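Long-range contact in 3-phosphoshikimate 1-carboxyvinyltransferase (Streptomyces sviceus, PDB 7M0O), which probably transfers the enolpyruvyl group of phosphoenolpyruvate to the 5-hydroxyl of shikimate-3-phosphate, releasing phosphate, in the sixth step of chorismate biosynthesis: residues Ser9-Ala21 against Tyr183-Gly195. Numbering follows the deposited sequence.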
ATOM      1  N   SER A   9      -3.426  -0.100  -1.085  1.00 12.08           N
ATOM      2  CA  SER A   9      -3.200   0.660  -2.311  1.00 14.45           C
ATOM      3  C   SER A   9      -3.315  -0.224  -3.550  1.00 13.86           C
ATOM      4  O   SER A   9      -3.735   0.251  -4.610  1.00 15.30           O
ATOM      5  CB  SER A   9      -1.837   1.354  -2.275  1.00 20.36           C
ATOM      6  OG  SER A   9      -0.783   0.423  -2.232  1.00 20.71           O
ATOM      7  N   ILE A  10      -2.956  -1.503  -3.449  1.00 13.87           N
ATOM      8  CA  ILE A  10      -3.151  -2.387  -4.593  1.00 10.80           C
ATOM      9  C   ILE A  10      -4.643  -2.661  -4.803  1.00 11.10           C
ATOM     10  O   ILE A  10      -5.125  -2.680  -5.943  1.00 13.70           O
ATOM     11  CB  ILE A  10      -2.332  -3.676  -4.430  1.00 12.24           C
ATOM     12  CG1 ILE A  10      -0.843  -3.343  -4.580  1.00 13.16           C
ATOM     13  CG2 ILE A  10      -2.778  -4.726  -5.469  1.00 11.87           C
ATOM     14  CD1 ILE A  10       0.114  -4.498  -4.272  1.00 14.28           C
ATOM     15  N   THR A  11      -5.404  -2.830  -3.719  1.00 11.22           N
ATOM     16  CA  THR A  11      -6.838  -3.061  -3.871  1.00  8.14           C
ATOM     17  C   THR A  11      -7.497  -1.876  -4.568  1.00 11.04           C
ATOM     18  O   THR A  11      -8.349  -2.055  -5.449  1.00 12.61           O
ATOM     19  CB  THR A  11      -7.497  -3.336  -2.503  1.00 11.76           C
ATOM     20  OG1 THR A  11      -6.950  -4.535  -1.914  1.00 10.95           O
ATOM     21  CG2 THR A  11      -9.008  -3.515  -2.661  1.00 14.71           C
ATOM     22  N   ALA A  12      -7.054  -0.665  -4.236  1.00 13.28           N
ATOM     23  CA  ALA A  12      -7.639   0.549  -4.807  1.00 14.67           C
ATOM     24  C   ALA A  12      -7.428   0.617  -6.312  1.00 13.93           C
ATOM     25  O   ALA A  12      -8.378   0.843  -7.075  1.00 14.46           O
ATOM     26  CB  ALA A  12      -7.019   1.775  -4.133  1.00 16.94           C
ATOM     27  N   ARG A  13      -6.172   0.476  -6.753  1.00 12.00           N
ATOM     28  CA  ARG A  13      -5.890   0.437  -8.188  1.00 15.29           C
ATOM     29  C   ARG A  13      -6.671  -0.678  -8.879  1.00 16.06           C
ATOM     30  O   ARG A  13      -7.199  -0.483  -9.980  1.00 14.87           O
ATOM     31  CB  ARG A  13      -4.392   0.240  -8.435  1.00 13.87           C
ATOM     32  CG  ARG A  13      -3.437   1.315  -7.894  1.00 16.01           C
ATOM     33  CD  ARG A  13      -2.029   0.795  -8.168  1.00 22.78           C
ATOM     34  NE  ARG A  13      -0.913   1.618  -7.705  1.00 30.08           N
ATOM     35  CZ  ARG A  13      -0.338   1.522  -6.507  1.00 25.06           C
ATOM     36  NH1 ARG A  13      -0.784   0.660  -5.594  1.00 22.25           N
ATOM     37  NH2 ARG A  13       0.692   2.298  -6.219  1.00 28.81           N
ATOM     38  N   ALA A  14      -6.731  -1.863  -8.262  1.00 11.50           N
ATOM     39  CA  ALA A  14      -7.391  -3.003  -8.903  1.00 13.05           C
ATOM     40  C   ALA A  14      -8.882  -2.761  -9.102  1.00 11.42           C
ATOM     41  O   ALA A  14      -9.465  -3.251 -10.080  1.00 10.96           O
ATOM     42  CB  ALA A  14      -7.182  -4.271  -8.076  1.00 10.21           C
ATOM     43  N   LEU A  15      -9.524  -2.057  -8.159  1.00 11.33           N
ATOM     44  CA  LEU A  15     -10.951  -1.746  -8.296  1.00 10.94           C
ATOM     45  C   LEU A  15     -11.201  -0.829  -9.488  1.00 16.45           C
ATOM     46  O   LEU A  15     -12.182  -1.006 -10.226  1.00 13.13           O
ATOM     47  CB  LEU A  15     -11.480  -1.092  -7.016  1.00 13.68           C
ATOM     48  CG  LEU A  15     -11.722  -2.018  -5.836  1.00 17.18           C
ATOM     49  CD1 LEU A  15     -12.017  -1.223  -4.574  1.00 16.63           C
ATOM     50  CD2 LEU A  15     -12.865  -2.928  -6.152  1.00 18.17           C
ATOM     51  N   PHE A  16     -10.337   0.171  -9.672  1.00 11.95           N
ATOM     52  CA  PHE A  16     -10.427   1.032 -10.849  1.00 10.25           C
ATOM     53  C   PHE A  16     -10.297   0.218 -12.126  1.00 12.62           C
ATOM     54  O   PHE A  16     -11.099   0.361 -13.056  1.00 14.45           O
ATOM     55  CB  PHE A  16      -9.342   2.111 -10.776  1.00 10.90           C
ATOM     56  CG  PHE A  16      -9.413   3.144 -11.883  1.00 13.87           C
ATOM     57  CD1 PHE A  16      -9.113   2.798 -13.205  1.00 12.21           C
ATOM     58  CD2 PHE A  16      -9.739   4.467 -11.604  1.00 17.25           C
ATOM     59  CE1 PHE A  16      -9.164   3.743 -14.236  1.00 13.06           C
ATOM     60  CE2 PHE A  16      -9.787   5.427 -12.636  1.00 16.61           C
ATOM     61  CZ  PHE A  16      -9.496   5.058 -13.944  1.00 13.37           C
ATOM     62  N   LEU A  17      -9.252  -0.606 -12.208  1.00 14.02           N
ATOM     63  CA  LEU A  17      -9.010  -1.391 -13.416  1.00 12.96           C
ATOM     64  C   LEU A  17     -10.163  -2.355 -13.696  1.00 13.29           C
ATOM     65  O   LEU A  17     -10.575  -2.520 -14.858  1.00 12.65           O
ATOM     66  CB  LEU A  17      -7.681  -2.129 -13.273  1.00 11.95           C
ATOM     67  CG  LEU A  17      -6.487  -1.169 -13.236  1.00 14.10           C
ATOM     68  CD1 LEU A  17      -5.239  -1.805 -12.641  1.00 11.67           C
ATOM     69  CD2 LEU A  17      -6.192  -0.702 -14.658  1.00 13.84           C
ATOM     70  N   ALA A  18     -10.705  -2.992 -12.643  1.00 11.35           N
ATOM     71  CA  ALA A  18     -11.834  -3.907 -12.819  1.00 11.04           C
ATOM     72  C   ALA A  18     -13.056  -3.175 -13.358  1.00 13.49           C
ATOM     73  O   ALA A  18     -13.806  -3.723 -14.170  1.00 13.36           O
ATOM     74  CB  ALA A  18     -12.184  -4.603 -11.500  1.00 12.37           C
ATOM     75  N   ALA A  19     -13.288  -1.948 -12.889  1.00 12.38           N
ATOM     76  CA  ALA A  19     -14.404  -1.155 -13.385  1.00 12.61           C
ATOM     77  C   ALA A  19     -14.222  -0.753 -14.842  1.00 12.78           C
ATOM     78  O   ALA A  19     -15.205  -0.677 -15.591  1.00 12.53           O
ATOM     79  CB  ALA A  19     -14.564   0.093 -12.522  1.00 14.62           C
ATOM     80  N   ALA A  20     -12.991  -0.442 -15.253  1.00 12.18           N
ATOM     81  CA  ALA A  20     -12.769   0.219 -16.536  1.00 11.59           C
ATOM     82  C   ALA A  20     -12.483  -0.751 -17.679  1.00 14.26           C
ATOM     83  O   ALA A  20     -12.569  -0.348 -18.844  1.00 19.25           O
ATOM     84  CB  ALA A  20     -11.617   1.229 -16.414  1.00 13.67           C
ATOM     85  N   ALA A  21     -12.202  -2.016 -17.384  1.00 14.55           N
ATOM     86  CA  ALA A  21     -11.720  -2.927 -18.409  1.00 14.69           C
ATOM     87  C   ALA A  21     -12.858  -3.472 -19.275  1.00 17.95           C
ATOM     88  O   ALA A  21     -14.046  -3.337 -18.973  1.00 18.15           O
ATOM     89  CB  ALA A  21     -10.946  -4.076 -17.765  1.00 14.29           C
ATOM     90  N   TYR A 183       5.741   3.549  -5.854  1.00 26.66           N
ATOM     91  CA  TYR A 183       4.301   3.603  -6.075  1.00 24.69           C
ATOM     92  C   TYR A 183       3.981   3.641  -7.561  1.00 24.22           C
ATOM     93  O   TYR A 183       3.062   2.954  -8.031  1.00 21.65           O
ATOM     94  CB  TYR A 183       3.729   4.831  -5.361  1.00 23.95           C
ATOM     95  CG  TYR A 183       2.234   4.857  -5.176  1.00 28.73           C
ATOM     96  CD1 TYR A 183       1.644   4.414  -3.994  1.00 30.13           C
ATOM     97  CD2 TYR A 183       1.404   5.356  -6.173  1.00 31.51           C
ATOM     98  CE1 TYR A 183       0.263   4.451  -3.822  1.00 32.68           C
ATOM     99  CE2 TYR A 183       0.032   5.396  -6.014  1.00 30.06           C
ATOM    100  CZ  TYR A 183      -0.536   4.941  -4.841  1.00 34.89           C
ATOM    101  OH  TYR A 183      -1.900   4.990  -4.693  1.00 37.60           O
ATOM    102  N   VAL A 184       4.750   4.412  -8.331  1.00 19.71           N
ATOM    103  CA  VAL A 184       4.444   4.470  -9.754  1.00 21.23           C
ATOM    104  C   VAL A 184       4.780   3.146 -10.442  1.00 24.21           C
ATOM    105  O   VAL A 184       4.060   2.725 -11.354  1.00 19.09           O
ATOM    106  CB  VAL A 184       5.145   5.674 -10.421  1.00 29.48           C
ATOM    107  CG1 VAL A 184       5.004   6.920  -9.557  1.00 32.71           C
ATOM    108  CG2 VAL A 184       6.604   5.374 -10.736  1.00 32.91           C
ATOM    109  N   GLU A 185       5.837   2.440 -10.013  1.00 18.97           N
ATOM    110  CA  GLU A 185       6.145   1.187 -10.699  1.00 18.99           C
ATOM    111  C   GLU A 185       5.071   0.133 -10.451  1.00 18.83           C
ATOM    112  O   GLU A 185       4.799  -0.682 -11.340  1.00 17.65           O
ATOM    113  CB  GLU A 185       7.511   0.640 -10.279  1.00 22.84           C
ATOM    114  CG  GLU A 185       8.028  -0.504 -11.176  1.00 39.08           C
ATOM    115  CD  GLU A 185       7.498  -0.457 -12.613  1.00 41.34           C
ATOM    116  OE1 GLU A 185       6.801  -1.413 -13.034  1.00 35.87           O
ATOM    117  OE2 GLU A 185       7.807   0.520 -13.339  1.00 45.33           O
ATOM    118  N   ILE A 186       4.459   0.132  -9.263  1.00 17.28           N
ATOM    119  CA  ILE A 186       3.344  -0.780  -8.997  1.00 13.46           C
ATOM    120  C   ILE A 186       2.157  -0.455  -9.899  1.00 15.54           C
ATOM    121  O   ILE A 186       1.504  -1.363 -10.438  1.00 15.22           O
ATOM    122  CB  ILE A 186       2.955  -0.731  -7.508  1.00 16.16           C
ATOM    123  CG1 ILE A 186       4.106  -1.276  -6.657  1.00 18.38           C
ATOM    124  CG2 ILE A 186       1.642  -1.506  -7.234  1.00 18.06           C
ATOM    125  CD1 ILE A 186       3.908  -1.019  -5.194  1.00 20.26           C
ATOM    126  N   THR A 187       1.854   0.838 -10.082  1.00 16.75           N
ATOM    127  CA  THR A 187       0.740   1.198 -10.958  1.00 12.64           C
ATOM    128  C   THR A 187       0.998   0.719 -12.383  1.00 14.34           C
ATOM    129  O   THR A 187       0.104   0.161 -13.032  1.00 13.16           O
ATOM    130  CB  THR A 187       0.498   2.707 -10.945  1.00 14.87           C
ATOM    131  OG1 THR A 187       0.177   3.153  -9.623  1.00 14.97           O
ATOM    132  CG2 THR A 187      -0.659   3.069 -11.883  1.00 14.46           C
ATOM    133  N   LEU A 188       2.228   0.888 -12.874  1.00 15.39           N
ATOM    134  CA  LEU A 188       2.507   0.485 -14.247  1.00 14.92           C
ATOM    135  C   LEU A 188       2.440  -1.029 -14.408  1.00 14.95           C
ATOM    136  O   LEU A 188       1.954  -1.525 -15.428  1.00 14.51           O
ATOM    137  CB  LEU A 188       3.866   1.020 -14.691  1.00 17.82           C
ATOM    138  CG  LEU A 188       4.012   2.544 -14.676  1.00 18.94           C
ATOM    139  CD1 LEU A 188       5.301   2.968 -15.359  1.00 24.52           C
ATOM    140  CD2 LEU A 188       2.829   3.223 -15.340  1.00 17.33           C
ATOM    141  N   ALA A 189       2.914  -1.782 -13.410  1.00 14.59           N
ATOM    142  CA  ALA A 189       2.853  -3.235 -13.506  1.00 19.22           C
ATOM    143  C   ALA A 189       1.410  -3.733 -13.500  1.00 15.54           C
ATOM    144  O   ALA A 189       1.076  -4.706 -14.193  1.00 13.57           O
ATOM    145  CB  ALA A 189       3.646  -3.870 -12.367  1.00 14.60           C
ATOM    146  N   MET A 190       0.545  -3.095 -12.710  1.00 15.83           N
ATOM    147  CA  MET A 190      -0.853  -3.518 -12.680  1.00 15.34           C
ATOM    148  C   MET A 190      -1.542  -3.203 -14.003  1.00 14.01           C
ATOM    149  O   MET A 190      -2.320  -4.015 -14.522  1.00 12.16           O
ATOM    150  CB  MET A 190      -1.574  -2.867 -11.497  1.00 14.29           C
ATOM    151  CG  MET A 190      -1.041  -3.342 -10.130  1.00 12.96           C
ATOM    152  SD  MET A 190      -1.924  -2.676  -8.707  1.00 14.90           S
ATOM    153  CE  MET A 190      -3.541  -3.438  -8.941  1.00 10.77           C
ATOM    154  N   MET A 191      -1.249  -2.034 -14.581  1.00 14.70           N
ATOM    155  CA  MET A 191      -1.785  -1.721 -15.900  1.00 12.73           C
ATOM    156  C   MET A 191      -1.332  -2.751 -16.935  1.00 15.47           C
ATOM    157  O   MET A 191      -2.103  -3.112 -17.835  1.00 16.16           O
ATOM    158  CB  MET A 191      -1.382  -0.298 -16.299  1.00 13.89           C
ATOM    159  CG  MET A 191      -2.041   0.821 -15.449  1.00 12.17           C
ATOM    160  SD  MET A 191      -1.411   2.484 -15.786  1.00 13.49           S
ATOM    161  CE  MET A 191      -2.000   2.717 -17.471  1.00 13.14           C
ATOM    162  N   ARG A 192      -0.098  -3.269 -16.799  1.00 17.92           N
ATOM    163  CA  ARG A 192       0.380  -4.308 -17.715  1.00 15.76           C
ATOM    164  C   ARG A 192      -0.419  -5.592 -17.549  1.00 13.62           C
ATOM    165  O   ARG A 192      -0.736  -6.263 -18.540  1.00 18.00           O
ATOM    166  CB  ARG A 192       1.877  -4.576 -17.508  1.00 20.78           C
ATOM    167  CG  ARG A 192       2.798  -3.517 -18.093  1.00 30.06           C
ATOM    168  CD  ARG A 192       4.259  -3.977 -18.138  1.00 34.21           C
ATOM    169  NE  ARG A 192       4.875  -3.988 -16.813  1.00 41.69           N
ATOM    170  CZ  ARG A 192       5.506  -2.950 -16.270  1.00 38.54           C
ATOM    171  NH1 ARG A 192       5.606  -1.804 -16.936  1.00 38.08           N
ATOM    172  NH2 ARG A 192       6.037  -3.052 -15.058  1.00 33.45           N
ATOM    173  N   ALA A 193      -0.775  -5.945 -16.307  1.00 13.42           N
ATOM    174  CA  ALA A 193      -1.614  -7.117 -16.084  1.00 15.40           C
ATOM    175  C   ALA A 193      -2.990  -6.958 -16.715  1.00 16.74           C
ATOM    176  O   ALA A 193      -3.640  -7.959 -17.039  1.00 18.69           O
ATOM    177  CB  ALA A 193      -1.749  -7.399 -14.586  1.00 17.43           C
ATOM    178  N   PHE A 194      -3.434  -5.722 -16.921  1.00 18.74           N
ATOM    179  CA  PHE A 194      -4.687  -5.445 -17.599  1.00 12.84           C
ATOM    180  C   PHE A 194      -4.469  -5.013 -19.051  1.00 19.09           C
ATOM    181  O   PHE A 194      -5.335  -4.360 -19.639  1.00 17.67           O
ATOM    182  CB  PHE A 194      -5.475  -4.395 -16.801  1.00 15.37           C
ATOM    183  CG  PHE A 194      -6.157  -4.956 -15.573  1.00 12.47           C
ATOM    184  CD1 PHE A 194      -7.508  -5.311 -15.613  1.00 12.06           C
ATOM    185  CD2 PHE A 194      -5.459  -5.145 -14.400  1.00 15.08           C
ATOM    186  CE1 PHE A 194      -8.137  -5.848 -14.497  1.00 13.52           C
ATOM    187  CE2 PHE A 194      -6.083  -5.672 -13.272  1.00 13.54           C
ATOM    188  CZ  PHE A 194      -7.417  -6.019 -13.311  1.00 12.59           C
ATOM    189  N   GLY A 195      -3.314  -5.342 -19.621  1.00 14.50           N
ATOM    190  CA  GLY A 195      -3.114  -5.281 -21.059  1.00 16.77           C
ATOM    191  C   GLY A 195      -2.614  -3.977 -21.629  1.00 17.76           C
ATOM    192  O   GLY A 195      -2.751  -3.758 -22.842  1.00 22.05           O
TER
HETATM  193  O   HOH W   1      -3.617   3.396  -5.238  1.00 30.07           O
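Arg13 reaches from helix 9-20 into a hole formed by Tyr183, Ile186, Thr187 and Met190 of helix 183-193, and its guanidinium carries the direct side-chain hydrogen bonds of the contact. Arg13 NE donates a nearly straight hydrogen bond, 2.7 Å long at 166°, to Thr187 OG1, which lies in the guanidinium plane and is also hydrogen-bonded to Thr158 of helix 155-163. A weak one runs from Arg13 NH2 to Tyr183 O. Arg13 NH2 also lies over the face of the Tyr183 ring, 3.1 Å from CD2, in a cation-pi contact with the planes tilted 43°, while Ile186 CG2 sits over the centre of the opposite guanidinium face.

Apolar packing follows. Met190 fits among Ile10, Arg13, Ala14 and Leu17; its bend at chi3 (66°) turns CE against helix 9-20, 3.5 Å from Ile10 O and 3.8 Å from Ala14 CB. Leu17 CB stands squarely above the Phe194 ring, 3.7 Å from its centroid, a CH-pi contact, and Ala21 CB comes to the ring edge.

Ser9 and Arg13 are predicted to bind shikimate-3-phosphate, so the Thr187 bond probably holds the arginine oriented beside that site, and the electron-rich Tyr183 face probably favours its positive charge without neutralising it.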